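Local coordinates for fimbrial structural subunit (Actinomyces naeslundii, PDB 3QDH), which probably forms the shaft of Actinomyces type 2 fimbriae and mediates adhesion to streptococci and host cells, this chain holding its C-terminal domains, at residues A[30-35]-A[93-98]; A[72-77]-A[83-88]; A[190-195]-A[225-230]; A[250-255]-A[260-265]. All coordinates share one frame; numbering follows the deposited sequence.

Interaction 1 (A[30-35]-A[93-98]); sequences STAPTL and KRIKAA
Ala32 and Ile95 press together where the end of strand 23-31 passes the last turn of helix 89-96, in the domain that appears to carry the CnaA (DEv-IgG) fold. The tight part of this contact is small and apolar. The methyl CB of Ala32 meets CG2 of Ile95 at 3.7 Å, and the carbonyl oxygen of Ala98 closes in on the same methyl. With chi1 at -61°, Ile95 holds CG2 opposite its backbone N, the branch that faces Ala32, while its longer branch is left to other neighbours; Tyr41 and Phe44 of strand 39-49 and Val103 of strand 102-111 pack on this side chain. Leu35 makes the second touch, putting its CD1 at 4.0 Å from CG of Lys96 where the two side chains pass at a slant.

Beside this apolar line the loop and the helix end are linked by water. One water donates to Pro33 O and to Ile95 O, each at 2.8 Å. A second takes the N-H of Leu35, N to water 2.8 Å, and donates a hydrogen bond to Lys96 O at 2.7 Å, so the carbonyls at the end of the helix are tied to the loop through solvent. Lys96 bends at its last torsion (chi4 72°); its ammonium group binds Ala37 O and Ser39 O, and the side chain makes a cation-pi contact with Phe40. A third water completes the bridge back to the loop, accepting from Lys96 NZ and donating to Leu35 O, 2.9 Å from each of these atoms.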
loop_
_atom_site.group_PDB
_atom_site.type_symbol
_atom_site.label_atom_id
_atom_site.label_comp_id
_atom_site.label_asym_id
_atom_site.label_seq_id
_atom_site.Cartn_x
_atom_site.Cartn_y
_atom_site.Cartn_z
ATOM N N SER A 30 10.168 12.575 -9.084
ATOM C CA SER A 30 10.826 12.914 -10.333
ATOM C C SER A 30 11.796 14.073 -10.084
ATOM O O SER A 30 11.422 15.096 -9.494
ATOM C CB SER A 30 9.777 13.306 -11.383
ATOM O OG SER A 30 10.395 13.569 -12.635
ATOM N N THR A 31 13.041 13.908 -10.517
ATOM C CA THR A 31 14.036 14.968 -10.351
ATOM C C THR A 31 13.746 16.081 -11.357
ATOM O O THR A 31 13.634 15.825 -12.552
ATOM C CB THR A 31 15.466 14.436 -10.549
ATOM O OG1 THR A 31 15.759 13.472 -9.528
ATOM C CG2 THR A 31 16.481 15.584 -10.464
ATOM N N ALA A 32 13.603 17.314 -10.861
ATOM C CA ALA A 32 13.322 18.453 -11.728
ATOM C C ALA A 32 14.512 18.751 -12.647
ATOM O O ALA A 32 15.656 18.860 -12.181
ATOM C CB ALA A 32 12.943 19.688 -10.891
ATOM N N PRO A 33 14.256 18.871 -13.964
ATOM C CA PRO A 33 15.322 19.191 -14.914
ATOM C C PRO A 33 15.889 20.593 -14.696
ATOM O O PRO A 33 15.279 21.420 -14.012
ATOM C CB PRO A 33 14.620 19.122 -16.275
ATOM C CG PRO A 33 13.206 19.377 -15.985
ATOM C CD PRO A 33 12.937 18.792 -14.618
ATOM N N THR A 34 17.057 20.838 -15.281
ATOM C CA THR A 34 17.665 22.156 -15.300
ATOM C C THR A 34 17.212 22.856 -16.576
ATOM O O THR A 34 17.595 22.464 -17.674
ATOM C CB THR A 34 19.205 22.048 -15.233
ATOM O OG1 THR A 34 19.560 21.278 -14.078
ATOM C CG2 THR A 34 19.832 23.419 -15.112
ATOM N N LEU A 35 16.359 23.867 -16.434
ATOM C CA LEU A 35 15.827 24.553 -17.601
ATOM C C LEU A 35 16.701 25.752 -17.949
ATOM O O LEU A 35 17.263 26.392 -17.060
ATOM C CB LEU A 35 14.366 24.988 -17.379
ATOM C CG LEU A 35 13.319 23.947 -16.950
ATOM C CD1 LEU A 35 11.929 24.570 -16.899
ATOM C CD2 LEU A 35 13.312 22.698 -17.827
ATOM N N LYS A 93 6.490 27.735 -11.220
ATOM C CA LYS A 93 7.587 28.678 -11.005
ATOM C C LYS A 93 8.579 28.126 -9.960
ATOM O O LYS A 93 9.790 28.219 -10.141
ATOM C CB LYS A 93 7.013 30.030 -10.556
ATOM C CG LYS A 93 8.053 31.085 -10.233
ATOM C CD LYS A 93 7.423 32.459 -10.008
ATOM C CE LYS A 93 7.436 33.290 -11.276
ATOM N NZ LYS A 93 8.820 33.806 -11.580
ATOM N N ARG A 94 8.061 27.555 -8.875
ATOM C CA ARG A 94 8.928 26.897 -7.866
ATOM C C ARG A 94 9.796 25.772 -8.434
ATOM O O ARG A 94 11.010 25.663 -8.134
ATOM C CB ARG A 94 8.084 26.315 -6.741
ATOM C CG ARG A 94 7.487 27.317 -5.746
ATOM C CD ARG A 94 6.917 26.510 -4.587
ATOM N NE ARG A 94 6.063 27.264 -3.659
ATOM C CZ ARG A 94 6.518 27.940 -2.606
ATOM N NH1 ARG A 94 7.818 27.987 -2.369
ATOM N NH2 ARG A 94 5.679 28.581 -1.799
ATOM N N ILE A 95 9.174 24.910 -9.239
ATOM C CA ILE A 95 9.878 23.775 -9.815
ATOM C C ILE A 95 10.980 24.236 -10.765
ATOM O O ILE A 95 12.095 23.715 -10.711
ATOM C CB ILE A 95 8.928 22.746 -10.489
ATOM C CG1 ILE A 95 7.962 22.174 -9.446
ATOM C CG2 ILE A 95 9.740 21.609 -11.134
ATOM C CD1 ILE A 95 6.793 21.313 -10.033
ATOM N N LYS A 96 10.695 25.231 -11.600
ATOM C CA LYS A 96 11.745 25.823 -12.445
ATOM C C LYS A 96 12.934 26.381 -11.631
ATOM O O LYS A 96 14.098 26.256 -12.037
ATOM C CB LYS A 96 11.158 26.916 -13.357
ATOM C CG LYS A 96 12.198 27.600 -14.262
ATOM C CD LYS A 96 11.536 28.689 -15.120
ATOM C CE LYS A 96 12.560 29.730 -15.575
ATOM N NZ LYS A 96 13.469 29.205 -16.607
ATOM N N ALA A 97 12.627 26.981 -10.487
ATOM C CA ALA A 97 13.644 27.581 -9.615
ATOM C C ALA A 97 14.381 26.546 -8.757
ATOM O O ALA A 97 15.290 26.902 -8.016
ATOM C CB ALA A 97 13.009 28.644 -8.729
ATOM N N ALA A 98 14.003 25.271 -8.885
ATOM C CA ALA A 98 14.571 24.187 -8.075
ATOM C C ALA A 98 15.196 23.067 -8.920
ATOM O O ALA A 98 14.881 21.896 -8.717
ATOM C CB ALA A 98 13.504 23.621 -7.141
HETATM O O HOH W 1 12.871 22.497 -13.066
HETATM O O HOH W 2 15.506 24.885 -13.936
HETATM O O HOH W 3 15.718 27.995 -15.228
#

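Interaction 2 (A[72-77]-A[83-88]); sequences TDYKVD and VTVTFT. With ZN (zinc ion), chain B.
Thr88 has chi1 at 59°, which sets OG1 between its own N and carbonyl carbon and brings the hydroxyl against Thr72 O; Asp73, with CG swung beside its N (chi1 -75°), sends its carboxylate to the zinc ion. Both residues lie at the open end of the beta hairpin of strands 74-79 and 82-87. Thr88 OG1 donates to Thr72 O at 2.7 Å, in the carbonyl plane and on a lone pair. Its N-H runs almost straight (169°) to Asp73 O at 2.9 Å, but arrives from above that carbonyl plane. Thr88 thus holds the metal-binding loop while standing at the N-cap of helix 89-96.

Beyond, the ladder is regular antiparallel: Lys75 with Thr86 and Asp77 with Thr84 are hydrogen-bonded pairs, Tyr74 with Phe87 and Val76 with Val85 non-hydrogen-bonded ones. Tyr74 lays CB over one face of the Phe87 ring, 4.3 Å from its centroid, a CH-pi contact near the rim. A water links Lys75 O, Thr84 OG1 and Thr86 OG1; Gln45 also binds the last hydroxyl. Asp70 and Glu90 complete the protein ligands of the zinc. Arg94 pairs with Asp73 OD2, while Asp73 OD1 binds the metal at 2.0 Å.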
loop_
_atom_site.group_PDB
_atom_site.type_symbol
_atom_site.label_atom_id
_atom_site.label_comp_id
_atom_site.label_asym_id
_atom_site.label_seq_id
_atom_site.Cartn_x
_atom_site.Cartn_y
_atom_site.Cartn_z
ATOM N N THR A 72 -1.817 26.171 -2.289
ATOM C CA THR A 72 -2.188 26.654 -3.631
ATOM C C THR A 72 -1.146 26.344 -4.720
ATOM O O THR A 72 -1.263 26.842 -5.850
ATOM C CB THR A 72 -2.554 28.173 -3.649
ATOM O OG1 THR A 72 -1.418 28.962 -3.280
ATOM C CG2 THR A 72 -3.682 28.456 -2.680
ATOM N N ASP A 73 -0.142 25.527 -4.376
ATOM C CA ASP A 73 0.931 25.149 -5.311
ATOM C C ASP A 73 0.564 23.990 -6.250
ATOM O O ASP A 73 1.220 23.782 -7.268
ATOM C CB ASP A 73 2.240 24.857 -4.557
ATOM C CG ASP A 73 2.929 26.139 -4.080
ATOM O OD1 ASP A 73 2.656 27.190 -4.696
ATOM O OD2 ASP A 73 3.713 26.109 -3.101
ATOM N N TYR A 74 -0.496 23.269 -5.915
ATOM C CA TYR A 74 -0.888 22.088 -6.682
ATOM C C TYR A 74 -2.343 21.755 -6.407
ATOM O O TYR A 74 -2.945 22.259 -5.454
ATOM C CB TYR A 74 0.001 20.889 -6.290
ATOM C CG TYR A 74 -0.037 20.642 -4.809
ATOM C CD1 TYR A 74 -0.996 19.797 -4.251
ATOM C CD2 TYR A 74 0.854 21.298 -3.951
ATOM C CE1 TYR A 74 -1.055 19.595 -2.872
ATOM C CE2 TYR A 74 0.802 21.106 -2.575
ATOM C CZ TYR A 74 -0.151 20.254 -2.047
ATOM O OH TYR A 74 -0.211 20.059 -0.691
ATOM N N LYS A 75 -2.897 20.874 -7.235
ATOM C CA LYS A 75 -4.228 20.336 -7.011
ATOM C C LYS A 75 -4.161 18.817 -7.144
ATOM O O LYS A 75 -3.615 18.306 -8.114
ATOM C CB LYS A 75 -5.217 20.893 -8.033
ATOM C CG LYS A 75 -5.731 22.295 -7.725
ATOM C CD LYS A 75 -6.620 22.804 -8.856
ATOM C CE LYS A 75 -7.209 24.167 -8.538
ATOM N NZ LYS A 75 -7.698 24.840 -9.787
ATOM N N VAL A 76 -4.714 18.119 -6.162
ATOM C CA VAL A 76 -4.851 16.660 -6.214
ATOM C C VAL A 76 -6.290 16.314 -6.617
ATOM O O VAL A 76 -7.244 16.874 -6.073
ATOM C CB VAL A 76 -4.499 16.018 -4.869
ATOM C CG1 VAL A 76 -4.582 14.474 -4.961
ATOM C CG2 VAL A 76 -3.104 16.460 -4.401
ATOM N N ASP A 77 -6.436 15.416 -7.588
ATOM C CA ASP A 77 -7.743 15.028 -8.105
ATOM C C ASP A 77 -7.745 13.533 -8.376
ATOM O O ASP A 77 -6.705 12.951 -8.687
ATOM C CB ASP A 77 -8.052 15.788 -9.405
ATOM C CG ASP A 77 -9.523 15.705 -9.808
ATOM O OD1 ASP A 77 -10.398 15.666 -8.919
ATOM O OD2 ASP A 77 -9.806 15.686 -11.024
ATOM N N VAL A 83 -5.230 9.055 -10.247
ATOM C CA VAL A 83 -4.934 10.192 -9.374
ATOM C C VAL A 83 -3.933 11.116 -10.070
ATOM O O VAL A 83 -2.984 10.648 -10.685
ATOM C CB VAL A 83 -4.382 9.717 -8.011
ATOM C CG1 VAL A 83 -4.176 10.896 -7.063
ATOM C CG2 VAL A 83 -5.334 8.692 -7.395
ATOM N N THR A 84 -4.169 12.426 -9.992
ATOM C CA THR A 84 -3.239 13.400 -10.544
ATOM C C THR A 84 -2.860 14.448 -9.495
ATOM O O THR A 84 -3.692 14.837 -8.658
ATOM C CB THR A 84 -3.783 14.118 -11.814
ATOM O OG1 THR A 84 -5.029 14.757 -11.525
ATOM C CG2 THR A 84 -3.957 13.151 -12.996
ATOM N N VAL A 85 -1.594 14.855 -9.536
ATOM C CA VAL A 85 -1.081 15.969 -8.741
ATOM C C VAL A 85 -0.595 16.962 -9.782
ATOM O O VAL A 85 0.405 16.731 -10.469
ATOM C CB VAL A 85 0.096 15.547 -7.833
ATOM C CG1 VAL A 85 0.652 16.786 -7.060
ATOM C CG2 VAL A 85 -0.333 14.432 -6.892
ATOM N N THR A 86 -1.331 18.054 -9.921
ATOM C CA THR A 86 -1.106 18.975 -11.013
ATOM C C THR A 86 -0.658 20.286 -10.405
ATOM O O THR A 86 -1.360 20.863 -9.570
ATOM C CB THR A 86 -2.407 19.168 -11.844
ATOM O OG1 THR A 86 -2.875 17.890 -12.297
ATOM C CG2 THR A 86 -2.152 20.054 -13.043
ATOM N N PHE A 87 0.525 20.734 -10.792
ATOM C CA PHE A 87 1.086 21.935 -10.186
ATOM C C PHE A 87 0.474 23.188 -10.801
ATOM O O PHE A 87 0.244 23.239 -11.998
ATOM C CB PHE A 87 2.606 21.900 -10.251
ATOM C CG PHE A 87 3.207 20.956 -9.238
ATOM C CD1 PHE A 87 3.553 21.416 -7.967
ATOM C CD2 PHE A 87 3.378 19.605 -9.542
ATOM C CE1 PHE A 87 4.072 20.543 -7.003
ATOM C CE2 PHE A 87 3.897 18.718 -8.588
ATOM C CZ PHE A 87 4.249 19.197 -7.310
ATOM N N THR A 88 0.198 24.187 -9.966
ATOM C CA THR A 88 -0.446 25.412 -10.420
ATOM C C THR A 88 0.631 26.353 -10.962
ATOM O O THR A 88 1.818 26.037 -10.908
ATOM C CB THR A 88 -1.155 26.116 -9.245
ATOM O OG1 THR A 88 -0.175 26.395 -8.242
ATOM C CG2 THR A 88 -2.281 25.234 -8.658
HETATM ZN ZN ZN B . 2.478 29.011 -3.810
HETATM O O HOH W 4 -4.819 17.167 -10.445
HETATM O O HOH W 5 -7.064 12.640 -11.808
#

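Interaction 3 (A[190-195]-A[225-230]); sequences NAYAGT and GLFISD
A type I beta turn, Asn190 to Ala193, carries Tyr192, whose hydroxyl reaches across to Ile228 in the bulged end of strand 220-230. The contact is almost wholly the work of this one side chain. With chi1 at -65°, CG lies beside the backbone N, and the ring spans the gap between two backbones whose closest CA atoms, those of Tyr192 and Ile228, are 9.1 Å apart. At its far end OH donates to Ile228 O over a short 2.6 Å. The bond lies in the plane of the carbonyl group, and the oxygen sits at the ring edge, near the ring plane, where CE1 comes within 3.3 Å of it.

The carbonyl lies in a classic beta bulge, which is consistent with its turning toward the tyrosine: Ile228 and Ser229 both face Arg157 of strand 154-165, and Ile228 takes a helix-like psi of -56°. The site belongs to what is, from the family and sequence, the CnaB (IgG-rev) domain of the pilin. The phenol oxygen is gripped a second time by Arg246 NH1 from strand 245-254, so its place is fixed by two polar partners in a buried setting. Next to it, CB of Ser229 stands 3.9 Å from Tyr192 OH, while OG of the same serine turns to Ala243 O. Phe227 comes less close, its CE2 at 4.3 Å from the hydroxyl. At the other end, the turn is moored by a backbone bond of Ala191 to Cys247, the residue whose disulfide partner is Cys196.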
loop_
_atom_site.group_PDB
_atom_site.type_symbol
_atom_site.label_atom_id
_atom_site.label_comp_id
_atom_site.label_asym_id
_atom_site.label_seq_id
_atom_site.Cartn_x
_atom_site.Cartn_y
_atom_site.Cartn_z
ATOM N N ASN A 190 9.672 -14.756 13.413
ATOM C CA ASN A 190 10.300 -15.236 12.191
ATOM C C ASN A 190 9.267 -15.232 11.068
ATOM O O ASN A 190 8.702 -16.272 10.718
ATOM C CB ASN A 190 10.908 -16.634 12.380
ATOM C CG ASN A 190 11.753 -17.079 11.184
ATOM O OD1 ASN A 190 11.931 -16.338 10.214
ATOM N ND2 ASN A 190 12.281 -18.297 11.257
ATOM N N ALA A 191 9.034 -14.045 10.511
ATOM C CA ALA A 191 8.008 -13.831 9.492
ATOM C C ALA A 191 8.199 -14.649 8.215
ATOM O O ALA A 191 7.221 -14.951 7.534
ATOM C CB ALA A 191 7.889 -12.344 9.161
ATOM N N TYR A 192 9.442 -15.012 7.896
ATOM C CA TYR A 192 9.735 -15.689 6.622
ATOM C C TYR A 192 10.327 -17.102 6.738
ATOM O O TYR A 192 10.974 -17.599 5.806
ATOM C CB TYR A 192 10.586 -14.780 5.722
ATOM C CG TYR A 192 9.837 -13.538 5.293
ATOM C CD1 TYR A 192 8.969 -13.569 4.198
ATOM C CD2 TYR A 192 9.970 -12.344 5.995
ATOM C CE1 TYR A 192 8.265 -12.434 3.809
ATOM C CE2 TYR A 192 9.268 -11.205 5.617
ATOM C CZ TYR A 192 8.422 -11.258 4.524
ATOM O OH TYR A 192 7.732 -10.135 4.147
ATOM N N ALA A 193 10.059 -17.748 7.871
ATOM C CA ALA A 193 10.501 -19.119 8.149
ATOM C C ALA A 193 10.061 -20.115 7.085
ATOM O O ALA A 193 9.009 -19.952 6.466
ATOM C CB ALA A 193 9.978 -19.561 9.498
ATOM N N GLY A 194 10.873 -21.151 6.885
ATOM C CA GLY A 194 10.491 -22.278 6.032
ATOM C C GLY A 194 9.353 -23.051 6.675
ATOM O O GLY A 194 8.474 -23.574 5.986
ATOM N N THR A 195 9.383 -23.114 8.005
ATOM C CA THR A 195 8.309 -23.695 8.807
ATOM C C THR A 195 7.890 -22.672 9.861
ATOM O O THR A 195 8.683 -22.316 10.740
ATOM C CB THR A 195 8.760 -25.013 9.486
ATOM O OG1 THR A 195 9.154 -25.958 8.481
ATOM C CG2 THR A 195 7.633 -25.611 10.339
ATOM N N GLY A 225 -7.348 -10.568 2.813
ATOM C CA GLY A 225 -6.011 -10.087 2.496
ATOM C C GLY A 225 -5.107 -9.909 3.689
ATOM O O GLY A 225 -5.466 -9.233 4.652
ATOM N N LEU A 226 -3.934 -10.533 3.615
ATOM C CA LEU A 226 -2.829 -10.276 4.536
ATOM C C LEU A 226 -1.560 -10.029 3.724
ATOM O O LEU A 226 -1.332 -10.692 2.712
ATOM C CB LEU A 226 -2.622 -11.458 5.501
ATOM C CG LEU A 226 -3.652 -11.659 6.629
ATOM C CD1 LEU A 226 -3.520 -13.056 7.232
ATOM C CD2 LEU A 226 -3.527 -10.611 7.723
ATOM N N PHE A 227 -0.740 -9.082 4.175
ATOM C CA PHE A 227 0.507 -8.722 3.482
ATOM C C PHE A 227 1.520 -9.872 3.493
ATOM O O PHE A 227 1.681 -10.557 4.501
ATOM C CB PHE A 227 1.104 -7.462 4.116
ATOM C CG PHE A 227 2.460 -7.090 3.589
ATOM C CD1 PHE A 227 2.605 -6.547 2.306
ATOM C CD2 PHE A 227 3.595 -7.267 4.377
ATOM C CE1 PHE A 227 3.854 -6.192 1.829
ATOM C CE2 PHE A 227 4.851 -6.915 3.905
ATOM C CZ PHE A 227 4.981 -6.380 2.627
ATOM N N ILE A 228 2.191 -10.090 2.362
ATOM C CA ILE A 228 3.205 -11.140 2.272
ATOM C C ILE A 228 4.611 -10.559 2.151
ATOM O O ILE A 228 5.484 -10.868 2.969
ATOM C CB ILE A 228 2.905 -12.119 1.114
ATOM C CG1 ILE A 228 1.680 -12.966 1.471
ATOM C CG2 ILE A 228 4.105 -13.037 0.830
ATOM C CD1 ILE A 228 1.183 -13.814 0.342
ATOM N N SER A 229 4.809 -9.712 1.136
ATOM C CA SER A 229 6.117 -9.132 0.823
ATOM C C SER A 229 5.956 -8.064 -0.257
ATOM O O SER A 229 4.919 -7.991 -0.919
ATOM C CB SER A 229 7.063 -10.206 0.297
ATOM O OG SER A 229 6.692 -10.584 -1.017
ATOM N N ASP A 230 6.986 -7.237 -0.432
ATOM C CA ASP A 230 6.996 -6.292 -1.551
ATOM C C ASP A 230 8.314 -6.317 -2.327
ATOM O O ASP A 230 9.276 -6.969 -1.914
ATOM C CB ASP A 230 6.583 -4.872 -1.109
ATOM C CG ASP A 230 7.561 -4.245 -0.129
ATOM O OD1 ASP A 230 8.780 -4.243 -0.402
ATOM O OD2 ASP A 230 7.112 -3.726 0.917
#

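Interaction 4 (A[250-255]-A[260-265]); sequences LVETKA and VLPAGD
Leu261 rests on the end of strand 245-254, and its side chain can be traced outward from Ala255. CB starts against CB of Ala255, 3.7 Å away. CG stands opposite the leucine's own N (chi1 -179°), which carries the branch point over the strand backbone. From there CD1 makes most of the contact: Leu261 CD1 lies 3.5 Å from Ala255 N and 3.8 Å from Lys254 C. It also meets the side of Glu252, whose CD is 3.8 Å off, the extended glutamate and the leucine lying alongside each other and running opposite ways. CD2 ends nearest Thr253 O, at 4.1 Å. The next residue, Pro262, sets its ring roughly perpendicular to the Glu252 side chain, its CD 4.1 Å from OE1.

Glu252 to Ala255 fall in the E-box, a sequence motif of Gram-positive pilins whose glutamate, in domains of the CnaB type, adjoins the Lys-Asn isopeptide bond; here Lys165 of strand 154-165 touches the buried Glu252. Lys254 and Thr253 form a classic beta bulge opposite Gln182. The loop packs on the end of a strand that runs between strands 182-188 and 268-274, both antiparallel to it.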
loop_
_atom_site.group_PDB
_atom_site.type_symbol
_atom_site.label_atom_id
_atom_site.label_comp_id
_atom_site.label_asym_id
_atom_site.label_seq_id
_atom_site.Cartn_x
_atom_site.Cartn_y
_atom_site.Cartn_z
ATOM N N LEU A 250 -1.949 -17.042 14.727
ATOM C CA LEU A 250 -3.370 -16.992 15.068
ATOM C C LEU A 250 -3.592 -17.404 16.524
ATOM O O LEU A 250 -3.123 -18.452 16.958
ATOM C CB LEU A 250 -4.175 -17.887 14.121
ATOM C CG LEU A 250 -5.703 -17.836 14.186
ATOM C CD1 LEU A 250 -6.228 -16.475 13.751
ATOM C CD2 LEU A 250 -6.310 -18.946 13.334
ATOM N N VAL A 251 -4.304 -16.564 17.268
ATOM C CA VAL A 251 -4.575 -16.805 18.685
ATOM C C VAL A 251 -6.084 -16.891 18.915
ATOM O O VAL A 251 -6.818 -15.966 18.568
ATOM C CB VAL A 251 -3.969 -15.685 19.579
ATOM C CG1 VAL A 251 -4.341 -15.886 21.054
ATOM C CG2 VAL A 251 -2.454 -15.632 19.419
ATOM N N GLU A 252 -6.542 -18.004 19.490
ATOM C CA GLU A 252 -7.940 -18.129 19.911
ATOM C C GLU A 252 -8.151 -17.400 21.239
ATOM O O GLU A 252 -7.473 -17.680 22.231
ATOM C CB GLU A 252 -8.377 -19.596 20.012
ATOM C CG GLU A 252 -9.898 -19.771 19.950
ATOM C CD GLU A 252 -10.383 -21.200 20.187
ATOM O OE1 GLU A 252 -9.581 -22.158 20.104
ATOM O OE2 GLU A 252 -11.594 -21.362 20.448
ATOM N N THR A 253 -9.083 -16.453 21.239
ATOM C CA THR A 253 -9.330 -15.608 22.403
ATOM C C THR A 253 -10.605 -15.994 23.158
ATOM O O THR A 253 -10.736 -15.711 24.355
ATOM C CB THR A 253 -9.385 -14.123 22.009
ATOM O OG1 THR A 253 -10.182 -13.968 20.827
ATOM C CG2 THR A 253 -7.973 -13.589 21.747
ATOM N N LYS A 254 -11.538 -16.634 22.453
ATOM C CA LYS A 254 -12.791 -17.098 23.052
ATOM C C LYS A 254 -13.299 -18.368 22.372
ATOM O O LYS A 254 -13.456 -18.420 21.143
ATOM C CB LYS A 254 -13.866 -16.003 23.011
ATOM C CG LYS A 254 -15.102 -16.306 23.871
ATOM C CD LYS A 254 -16.245 -15.327 23.623
ATOM C CE LYS A 254 -17.072 -15.698 22.396
ATOM N NZ LYS A 254 -17.795 -17.004 22.529
ATOM N N ALA A 255 -13.545 -19.389 23.187
ATOM C CA ALA A 255 -14.102 -20.648 22.715
ATOM C C ALA A 255 -15.575 -20.458 22.363
ATOM O O ALA A 255 -16.241 -19.604 22.953
ATOM C CB ALA A 255 -13.940 -21.724 23.778
ATOM N N VAL A 260 -14.019 -26.156 25.238
ATOM C CA VAL A 260 -12.764 -25.883 25.940
ATOM C C VAL A 260 -11.898 -24.905 25.144
ATOM O O VAL A 260 -11.607 -25.139 23.966
ATOM C CB VAL A 260 -11.957 -27.189 26.207
ATOM C CG1 VAL A 260 -10.603 -26.885 26.851
ATOM C CG2 VAL A 260 -12.753 -28.151 27.079
ATOM N N LEU A 261 -11.498 -23.813 25.793
ATOM C CA LEU A 261 -10.464 -22.929 25.260
ATOM C C LEU A 261 -9.108 -23.392 25.800
ATOM O O LEU A 261 -8.829 -23.225 26.993
ATOM C CB LEU A 261 -10.717 -21.470 25.658
ATOM C CG LEU A 261 -9.711 -20.436 25.128
ATOM C CD1 LEU A 261 -10.083 -19.954 23.725
ATOM C CD2 LEU A 261 -9.590 -19.256 26.079
ATOM N N PRO A 262 -8.262 -23.976 24.925
ATOM C CA PRO A 262 -6.980 -24.549 25.349
ATOM C C PRO A 262 -6.074 -23.535 26.051
ATOM O O PRO A 262 -6.104 -22.344 25.725
ATOM C CB PRO A 262 -6.354 -25.015 24.032
ATOM C CG PRO A 262 -7.504 -25.221 23.119
ATOM C CD PRO A 262 -8.470 -24.137 23.475
ATOM N N ALA A 263 -5.283 -24.017 27.007
ATOM C CA ALA A 263 -4.424 -23.155 27.824
ATOM C C ALA A 263 -3.088 -22.851 27.149
ATOM O O ALA A 263 -2.501 -23.719 26.494
ATOM C CB ALA A 263 -4.195 -23.785 29.195
ATOM N N GLY A 264 -2.618 -21.616 27.316
ATOM C CA GLY A 264 -1.320 -21.185 26.789
ATOM C C GLY A 264 -1.129 -21.470 25.309
ATOM O O GLY A 264 -1.904 -20.994 24.471
ATOM N N ASP A 265 -0.105 -22.272 24.999
ATOM C CA ASP A 265 0.278 -22.593 23.614
ATOM C C ASP A 265 -0.770 -23.406 22.858
ATOM O O ASP A 265 -0.699 -23.520 21.630
ATOM C CB ASP A 265 1.604 -23.371 23.566
ATOM C CG ASP A 265 2.660 -22.814 24.499
ATOM O OD1 ASP A 265 2.431 -21.739 25.101
ATOM O OD2 ASP A 265 3.730 -23.467 24.641
#

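How the interactions relate
Interactions 1 and 2 share one domain and touch directly: strand 82-87 leads straight into helix 89-96, Ile95 CD1 packs at 3.7 Å on Phe87 CG, and Arg94 NE meets Asp73 OD2 at 2.7 Å. Through that salt bridge the helix of interaction 1 supplies a second-shell partner to the zinc site to which interaction 2 contributes Asp73. Interactions 3 and 4 belong to the other domain, their centres about 23 Å apart and their nearest atoms about 8 Å. Interactions 2 and 3 reach the same mixed sheet, yet their nearest atoms are about 19 Å apart; those of 2 and 4 are about 33 Å apart, which puts 3 and 4 well away from the zinc-binding contact.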